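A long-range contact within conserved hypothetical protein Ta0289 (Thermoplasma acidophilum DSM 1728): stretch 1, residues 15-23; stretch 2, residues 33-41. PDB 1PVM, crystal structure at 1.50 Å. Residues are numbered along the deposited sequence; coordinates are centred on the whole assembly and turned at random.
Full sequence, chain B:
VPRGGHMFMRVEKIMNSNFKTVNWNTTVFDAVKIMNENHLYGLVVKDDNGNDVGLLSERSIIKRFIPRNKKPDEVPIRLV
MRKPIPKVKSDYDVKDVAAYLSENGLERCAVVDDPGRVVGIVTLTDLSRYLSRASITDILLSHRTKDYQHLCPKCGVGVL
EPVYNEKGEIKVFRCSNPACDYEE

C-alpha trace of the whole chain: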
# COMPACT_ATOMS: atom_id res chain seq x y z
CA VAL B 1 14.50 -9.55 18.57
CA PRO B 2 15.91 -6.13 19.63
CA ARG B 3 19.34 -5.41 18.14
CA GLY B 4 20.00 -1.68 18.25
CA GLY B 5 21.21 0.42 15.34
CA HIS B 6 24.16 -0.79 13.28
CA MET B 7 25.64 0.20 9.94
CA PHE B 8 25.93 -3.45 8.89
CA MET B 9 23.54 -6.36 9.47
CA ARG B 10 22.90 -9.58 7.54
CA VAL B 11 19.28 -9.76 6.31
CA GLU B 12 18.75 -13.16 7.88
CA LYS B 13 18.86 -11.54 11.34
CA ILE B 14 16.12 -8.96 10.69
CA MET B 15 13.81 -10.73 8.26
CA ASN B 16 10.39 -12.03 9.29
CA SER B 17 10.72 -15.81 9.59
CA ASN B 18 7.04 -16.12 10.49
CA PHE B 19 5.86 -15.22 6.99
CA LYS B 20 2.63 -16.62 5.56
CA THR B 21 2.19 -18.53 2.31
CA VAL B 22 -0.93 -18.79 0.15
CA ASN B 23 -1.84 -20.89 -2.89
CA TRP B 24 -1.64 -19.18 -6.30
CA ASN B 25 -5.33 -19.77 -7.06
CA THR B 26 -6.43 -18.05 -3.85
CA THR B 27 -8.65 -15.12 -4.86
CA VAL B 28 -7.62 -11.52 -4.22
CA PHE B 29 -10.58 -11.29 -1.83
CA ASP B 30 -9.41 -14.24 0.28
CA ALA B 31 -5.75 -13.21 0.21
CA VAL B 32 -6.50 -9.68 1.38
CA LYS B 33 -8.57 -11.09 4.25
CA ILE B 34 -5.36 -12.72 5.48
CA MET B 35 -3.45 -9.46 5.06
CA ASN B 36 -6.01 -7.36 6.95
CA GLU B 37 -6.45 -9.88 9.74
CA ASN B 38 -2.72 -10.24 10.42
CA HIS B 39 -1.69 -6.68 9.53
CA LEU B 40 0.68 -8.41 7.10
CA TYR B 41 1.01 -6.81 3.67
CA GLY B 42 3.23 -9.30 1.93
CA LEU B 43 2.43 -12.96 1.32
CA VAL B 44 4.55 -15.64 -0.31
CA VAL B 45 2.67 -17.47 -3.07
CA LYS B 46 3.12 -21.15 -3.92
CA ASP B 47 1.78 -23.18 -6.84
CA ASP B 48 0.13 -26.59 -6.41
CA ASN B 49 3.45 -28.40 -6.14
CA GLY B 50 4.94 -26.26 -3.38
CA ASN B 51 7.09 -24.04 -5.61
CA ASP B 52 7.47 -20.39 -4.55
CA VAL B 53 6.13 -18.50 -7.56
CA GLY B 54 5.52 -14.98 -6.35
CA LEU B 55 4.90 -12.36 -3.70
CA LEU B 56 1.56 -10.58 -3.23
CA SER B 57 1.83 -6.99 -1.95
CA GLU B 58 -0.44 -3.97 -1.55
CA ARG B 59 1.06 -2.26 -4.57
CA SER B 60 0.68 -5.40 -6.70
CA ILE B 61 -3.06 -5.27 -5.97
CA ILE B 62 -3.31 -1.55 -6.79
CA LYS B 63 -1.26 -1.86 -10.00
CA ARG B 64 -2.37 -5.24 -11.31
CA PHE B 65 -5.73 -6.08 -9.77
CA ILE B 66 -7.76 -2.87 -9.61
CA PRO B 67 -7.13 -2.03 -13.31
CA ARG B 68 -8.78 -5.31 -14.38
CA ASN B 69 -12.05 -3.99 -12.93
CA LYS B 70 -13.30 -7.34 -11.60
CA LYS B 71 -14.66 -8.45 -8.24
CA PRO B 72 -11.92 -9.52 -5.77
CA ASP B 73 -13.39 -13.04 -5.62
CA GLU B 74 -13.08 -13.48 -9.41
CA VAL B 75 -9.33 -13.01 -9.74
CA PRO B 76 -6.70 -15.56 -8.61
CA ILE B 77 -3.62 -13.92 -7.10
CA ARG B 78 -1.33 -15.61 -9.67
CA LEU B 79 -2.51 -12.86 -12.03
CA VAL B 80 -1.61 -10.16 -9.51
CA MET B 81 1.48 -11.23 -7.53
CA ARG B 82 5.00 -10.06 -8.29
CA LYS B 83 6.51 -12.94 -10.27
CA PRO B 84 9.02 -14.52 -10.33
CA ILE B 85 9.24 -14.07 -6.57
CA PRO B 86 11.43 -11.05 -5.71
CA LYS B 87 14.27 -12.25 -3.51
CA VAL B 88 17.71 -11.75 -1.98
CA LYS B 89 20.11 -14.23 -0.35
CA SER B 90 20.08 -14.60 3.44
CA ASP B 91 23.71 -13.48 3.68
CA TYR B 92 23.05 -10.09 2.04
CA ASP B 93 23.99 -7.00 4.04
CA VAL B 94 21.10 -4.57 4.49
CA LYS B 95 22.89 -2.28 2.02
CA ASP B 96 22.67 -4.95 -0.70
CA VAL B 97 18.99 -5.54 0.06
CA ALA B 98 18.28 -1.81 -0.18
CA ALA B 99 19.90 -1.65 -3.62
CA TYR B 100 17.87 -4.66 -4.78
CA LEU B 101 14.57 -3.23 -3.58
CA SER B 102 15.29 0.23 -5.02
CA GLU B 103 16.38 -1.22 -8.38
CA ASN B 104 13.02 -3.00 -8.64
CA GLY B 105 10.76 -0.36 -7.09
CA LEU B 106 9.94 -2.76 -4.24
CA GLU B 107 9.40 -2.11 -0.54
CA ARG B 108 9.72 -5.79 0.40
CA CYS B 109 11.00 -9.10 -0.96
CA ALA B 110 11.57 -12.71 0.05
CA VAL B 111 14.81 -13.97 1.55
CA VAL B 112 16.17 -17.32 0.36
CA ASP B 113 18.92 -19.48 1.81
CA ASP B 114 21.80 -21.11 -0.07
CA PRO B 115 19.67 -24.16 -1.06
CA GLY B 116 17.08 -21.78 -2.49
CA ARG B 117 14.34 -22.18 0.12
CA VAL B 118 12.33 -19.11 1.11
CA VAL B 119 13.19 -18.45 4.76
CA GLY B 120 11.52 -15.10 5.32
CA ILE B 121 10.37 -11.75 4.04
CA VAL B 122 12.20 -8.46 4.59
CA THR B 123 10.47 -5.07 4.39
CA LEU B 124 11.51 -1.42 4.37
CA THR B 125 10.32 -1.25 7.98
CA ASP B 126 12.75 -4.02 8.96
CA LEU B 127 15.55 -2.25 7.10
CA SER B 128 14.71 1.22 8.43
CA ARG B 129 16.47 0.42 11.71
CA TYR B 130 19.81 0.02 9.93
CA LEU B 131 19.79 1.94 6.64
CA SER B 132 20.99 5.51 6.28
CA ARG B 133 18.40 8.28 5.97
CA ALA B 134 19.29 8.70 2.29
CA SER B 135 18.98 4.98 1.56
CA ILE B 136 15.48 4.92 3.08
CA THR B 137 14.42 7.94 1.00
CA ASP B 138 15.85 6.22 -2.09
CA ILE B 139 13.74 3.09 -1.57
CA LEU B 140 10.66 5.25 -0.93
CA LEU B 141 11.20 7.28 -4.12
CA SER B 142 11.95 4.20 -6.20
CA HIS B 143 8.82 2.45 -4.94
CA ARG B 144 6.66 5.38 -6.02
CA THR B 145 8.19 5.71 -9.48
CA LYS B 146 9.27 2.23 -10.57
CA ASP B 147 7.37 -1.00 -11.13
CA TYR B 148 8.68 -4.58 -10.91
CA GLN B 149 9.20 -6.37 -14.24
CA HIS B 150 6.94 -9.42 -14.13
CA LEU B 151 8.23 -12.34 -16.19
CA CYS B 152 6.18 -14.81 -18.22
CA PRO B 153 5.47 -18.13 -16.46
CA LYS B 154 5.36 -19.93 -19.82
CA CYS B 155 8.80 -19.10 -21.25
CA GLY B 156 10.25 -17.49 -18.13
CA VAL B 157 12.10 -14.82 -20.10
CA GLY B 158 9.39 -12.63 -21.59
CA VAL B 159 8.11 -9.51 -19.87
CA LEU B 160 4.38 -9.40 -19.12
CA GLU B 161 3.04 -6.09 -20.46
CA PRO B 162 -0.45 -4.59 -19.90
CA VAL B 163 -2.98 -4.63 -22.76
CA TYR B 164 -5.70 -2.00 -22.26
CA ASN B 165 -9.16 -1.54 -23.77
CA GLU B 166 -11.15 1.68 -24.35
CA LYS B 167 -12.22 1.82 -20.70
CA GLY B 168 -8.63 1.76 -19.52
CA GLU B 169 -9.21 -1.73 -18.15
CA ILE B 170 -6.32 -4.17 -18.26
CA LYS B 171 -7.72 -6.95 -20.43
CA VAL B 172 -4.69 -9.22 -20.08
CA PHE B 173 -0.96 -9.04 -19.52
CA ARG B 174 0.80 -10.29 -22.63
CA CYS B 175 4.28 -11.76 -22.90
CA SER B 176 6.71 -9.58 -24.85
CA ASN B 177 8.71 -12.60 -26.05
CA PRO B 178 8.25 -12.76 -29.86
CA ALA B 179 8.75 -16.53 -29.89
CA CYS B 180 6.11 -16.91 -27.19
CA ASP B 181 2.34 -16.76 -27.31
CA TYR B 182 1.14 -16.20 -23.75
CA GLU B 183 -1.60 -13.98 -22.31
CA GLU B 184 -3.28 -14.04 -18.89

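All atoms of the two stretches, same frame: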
# COMPACT_ATOMS: atom_id res chain seq x y z
N MET B 15 14.94 -10.32 9.07
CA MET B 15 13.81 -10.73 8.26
C MET B 15 12.71 -11.32 9.14
O MET B 15 12.94 -11.65 10.31
CB MET B 15 14.25 -11.79 7.25
CG MET B 15 14.56 -13.13 7.91
SD MET B 15 15.20 -14.35 6.77
CE MET B 15 15.49 -15.73 7.86
N ASN B 16 11.52 -11.45 8.58
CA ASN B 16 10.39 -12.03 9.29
C ASN B 16 10.32 -13.50 8.90
O ASN B 16 9.94 -13.84 7.78
CB ASN B 16 9.09 -11.32 8.90
CG ASN B 16 7.89 -11.83 9.66
OD1 ASN B 16 6.77 -11.33 9.49
ND2 ASN B 16 8.10 -12.84 10.50
N SER B 17 10.71 -14.38 9.83
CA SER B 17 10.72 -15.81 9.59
C SER B 17 9.33 -16.43 9.75
O SER B 17 9.12 -17.59 9.40
CB SER B 17 11.68 -16.50 10.55
OG SER B 17 13.01 -16.04 10.35
N ASN B 18 8.40 -15.65 10.27
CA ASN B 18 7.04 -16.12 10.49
C ASN B 18 6.12 -15.67 9.36
O ASN B 18 4.95 -15.38 9.59
CB ASN B 18 6.53 -15.58 11.83
CG ASN B 18 5.28 -16.30 12.31
OD1 ASN B 18 4.57 -15.82 13.19
ND2 ASN B 18 5.03 -17.48 11.74
N PHE B 19 6.64 -15.63 8.15
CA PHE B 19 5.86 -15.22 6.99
C PHE B 19 4.75 -16.22 6.66
O PHE B 19 4.82 -17.40 7.03
CB PHE B 19 6.78 -15.06 5.78
CG PHE B 19 7.42 -16.34 5.34
CD1 PHE B 19 6.82 -17.14 4.37
CD2 PHE B 19 8.61 -16.77 5.91
CE1 PHE B 19 7.40 -18.34 3.98
CE2 PHE B 19 9.20 -17.96 5.53
CZ PHE B 19 8.59 -18.75 4.56
N LYS B 20 3.73 -15.76 5.94
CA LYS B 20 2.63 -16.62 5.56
C LYS B 20 2.66 -16.91 4.07
O LYS B 20 3.10 -16.08 3.27
CB LYS B 20 1.29 -15.99 5.95
CG LYS B 20 1.08 -15.95 7.46
CD LYS B 20 -0.30 -15.46 7.83
CE LYS B 20 -0.56 -15.64 9.32
NZ LYS B 20 0.48 -14.97 10.15
N THR B 21 2.21 -18.10 3.70
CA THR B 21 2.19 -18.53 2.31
C THR B 21 0.76 -18.87 1.91
O THR B 21 -0.01 -19.41 2.71
CB THR B 21 3.06 -19.79 2.10
OG1 THR B 21 4.38 -19.55 2.59
CG2 THR B 21 3.14 -20.15 0.63
N VAL B 22 0.41 -18.53 0.68
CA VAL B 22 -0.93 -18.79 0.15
C VAL B 22 -0.81 -19.43 -1.23
O VAL B 22 0.16 -19.20 -1.95
CB VAL B 22 -1.76 -17.50 0.04
CG1 VAL B 22 -2.15 -17.00 1.42
CG2 VAL B 22 -0.97 -16.43 -0.70
N ASN B 23 -1.82 -20.22 -1.59
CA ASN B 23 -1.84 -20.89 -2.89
C ASN B 23 -2.10 -19.87 -4.01
O ASN B 23 -2.84 -18.91 -3.82
CB ASN B 23 -2.90 -21.98 -2.87
CG ASN B 23 -3.00 -22.71 -4.18
OD1 ASN B 23 -3.80 -22.36 -5.04
ND2 ASN B 23 -2.16 -23.73 -4.35
N LYS B 33 -8.00 -10.82 2.94
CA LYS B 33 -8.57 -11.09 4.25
C LYS B 33 -7.44 -11.47 5.20
O LYS B 33 -7.40 -11.06 6.36
CB LYS B 33 -9.57 -12.26 4.21
CG LYS B 33 -10.85 -12.00 3.46
CD LYS B 33 -11.85 -13.14 3.71
CE LYS B 33 -11.26 -14.50 3.36
NZ LYS B 33 -12.19 -15.63 3.63
N ILE B 34 -6.51 -12.28 4.69
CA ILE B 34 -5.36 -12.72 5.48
C ILE B 34 -4.47 -11.52 5.81
O ILE B 34 -3.98 -11.39 6.93
CB ILE B 34 -4.55 -13.78 4.71
CG1 ILE B 34 -5.40 -15.04 4.52
CG2 ILE B 34 -3.26 -14.11 5.46
CD1 ILE B 34 -4.73 -16.11 3.69
N MET B 35 -4.27 -10.64 4.83
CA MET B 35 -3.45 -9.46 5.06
C MET B 35 -4.05 -8.54 6.12
O MET B 35 -3.36 -8.11 7.04
CB MET B 35 -3.27 -8.66 3.76
CG MET B 35 -2.50 -9.36 2.66
SD MET B 35 -2.24 -8.21 1.27
CE MET B 35 -0.72 -8.83 0.60
N ASN B 36 -5.35 -8.25 6.00
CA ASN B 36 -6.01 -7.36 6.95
C ASN B 36 -6.07 -7.93 8.35
O ASN B 36 -5.85 -7.22 9.33
CB ASN B 36 -7.43 -7.01 6.47
CG ASN B 36 -7.44 -6.11 5.25
OD1 ASN B 36 -6.48 -5.37 5.01
ND2 ASN B 36 -8.53 -6.14 4.49
N GLU B 37 -6.36 -9.22 8.45
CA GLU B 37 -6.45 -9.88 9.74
C GLU B 37 -5.13 -9.86 10.51
O GLU B 37 -5.09 -9.55 11.70
CB GLU B 37 -6.89 -11.32 9.53
CG GLU B 37 -7.17 -12.09 10.79
CD GLU B 37 -7.46 -13.54 10.49
OE1 GLU B 37 -8.14 -13.79 9.46
OE2 GLU B 37 -7.03 -14.42 11.26
N ASN B 38 -4.04 -10.18 9.81
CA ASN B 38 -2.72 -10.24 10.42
C ASN B 38 -1.90 -8.96 10.34
O ASN B 38 -0.80 -8.90 10.88
CB ASN B 38 -1.90 -11.38 9.78
CG ASN B 38 -2.58 -12.73 9.90
OD1 ASN B 38 -3.34 -13.14 9.02
ND2 ASN B 38 -2.31 -13.43 10.99
N HIS B 39 -2.44 -7.92 9.70
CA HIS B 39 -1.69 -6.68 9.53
C HIS B 39 -0.36 -7.05 8.89
O HIS B 39 0.71 -6.62 9.32
CB HIS B 39 -1.46 -6.01 10.89
CG HIS B 39 -2.70 -5.43 11.49
ND1 HIS B 39 -3.33 -4.32 10.96
CD2 HIS B 39 -3.45 -5.82 12.54
CE1 HIS B 39 -4.41 -4.05 11.67
NE2 HIS B 39 -4.51 -4.95 12.63
N LEU B 40 -0.46 -7.88 7.86
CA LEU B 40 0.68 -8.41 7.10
C LEU B 40 0.41 -8.07 5.64
O LEU B 40 -0.53 -8.59 5.05
CB LEU B 40 0.74 -9.93 7.30
CG LEU B 40 1.81 -10.76 6.60
CD1 LEU B 40 3.18 -10.34 7.09
CD2 LEU B 40 1.56 -12.24 6.90
N TYR B 41 1.25 -7.23 5.05
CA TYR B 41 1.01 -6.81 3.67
C TYR B 41 1.93 -7.38 2.61
O TYR B 41 2.21 -6.75 1.59
CB TYR B 41 0.97 -5.28 3.65
CG TYR B 41 -0.09 -4.78 4.61
CD1 TYR B 41 -1.44 -4.88 4.29
CD2 TYR B 41 0.26 -4.31 5.88
CE1 TYR B 41 -2.43 -4.53 5.21
CE2 TYR B 41 -0.72 -3.96 6.81
CZ TYR B 41 -2.06 -4.07 6.46
OH TYR B 41 -3.03 -3.74 7.38

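The second stretch carries the last turns of a helix, which runs through N38, and the loop that follows. Backbone hydrogen bonds of the i to i+4 type hold these turns together, from E37 N to K33 O (3.0 Å) and from N38 N to I34 O (3.1 Å). H39 then leaves helical geometry with positive phi (54°), while the backbone still folds back on the helix through a hydrogen bond from L40 N to M35 O (3.0 Å). The first stretch is extended over its last residues and forms a strand that includes T21 to N23. The alternation expected of an extended chain is evident here: the CA-to-CB bonds of K20 and V22 point toward the second stretch, whereas those of F19 and T21 point away.

No clear hydrogen bond links the two stretches, and the contact rests largely on packing of aliphatic groups. V22, which is buried, meets I34 in the closest apolar approach, with V22 CG1 3.5 Å from I34 CD1. The m,t rotamer of I34 extends CD1 toward the valine, while its CG2 lies 4.0 Å from K20 CD. I34 thus touches both inward-facing residues of the extended segment.

K20 is the most heavily covered residue of the contact and bridges three partners. Its chain is extended through chi2 and chi3, both t, so that successive methylenes run past the helix end. K20 CG lies 3.8 Å from L40 CD2, and farther along K20 CE comes within 3.3 Å of the side-chain amide of N38, at the atom modelled as ND2. That amide is probably turned over in the model, which leaves its pairing with the lysine amino group open. L40, placed beyond the helix by the turn at H39, adds its branched side chain to the same apolar patch.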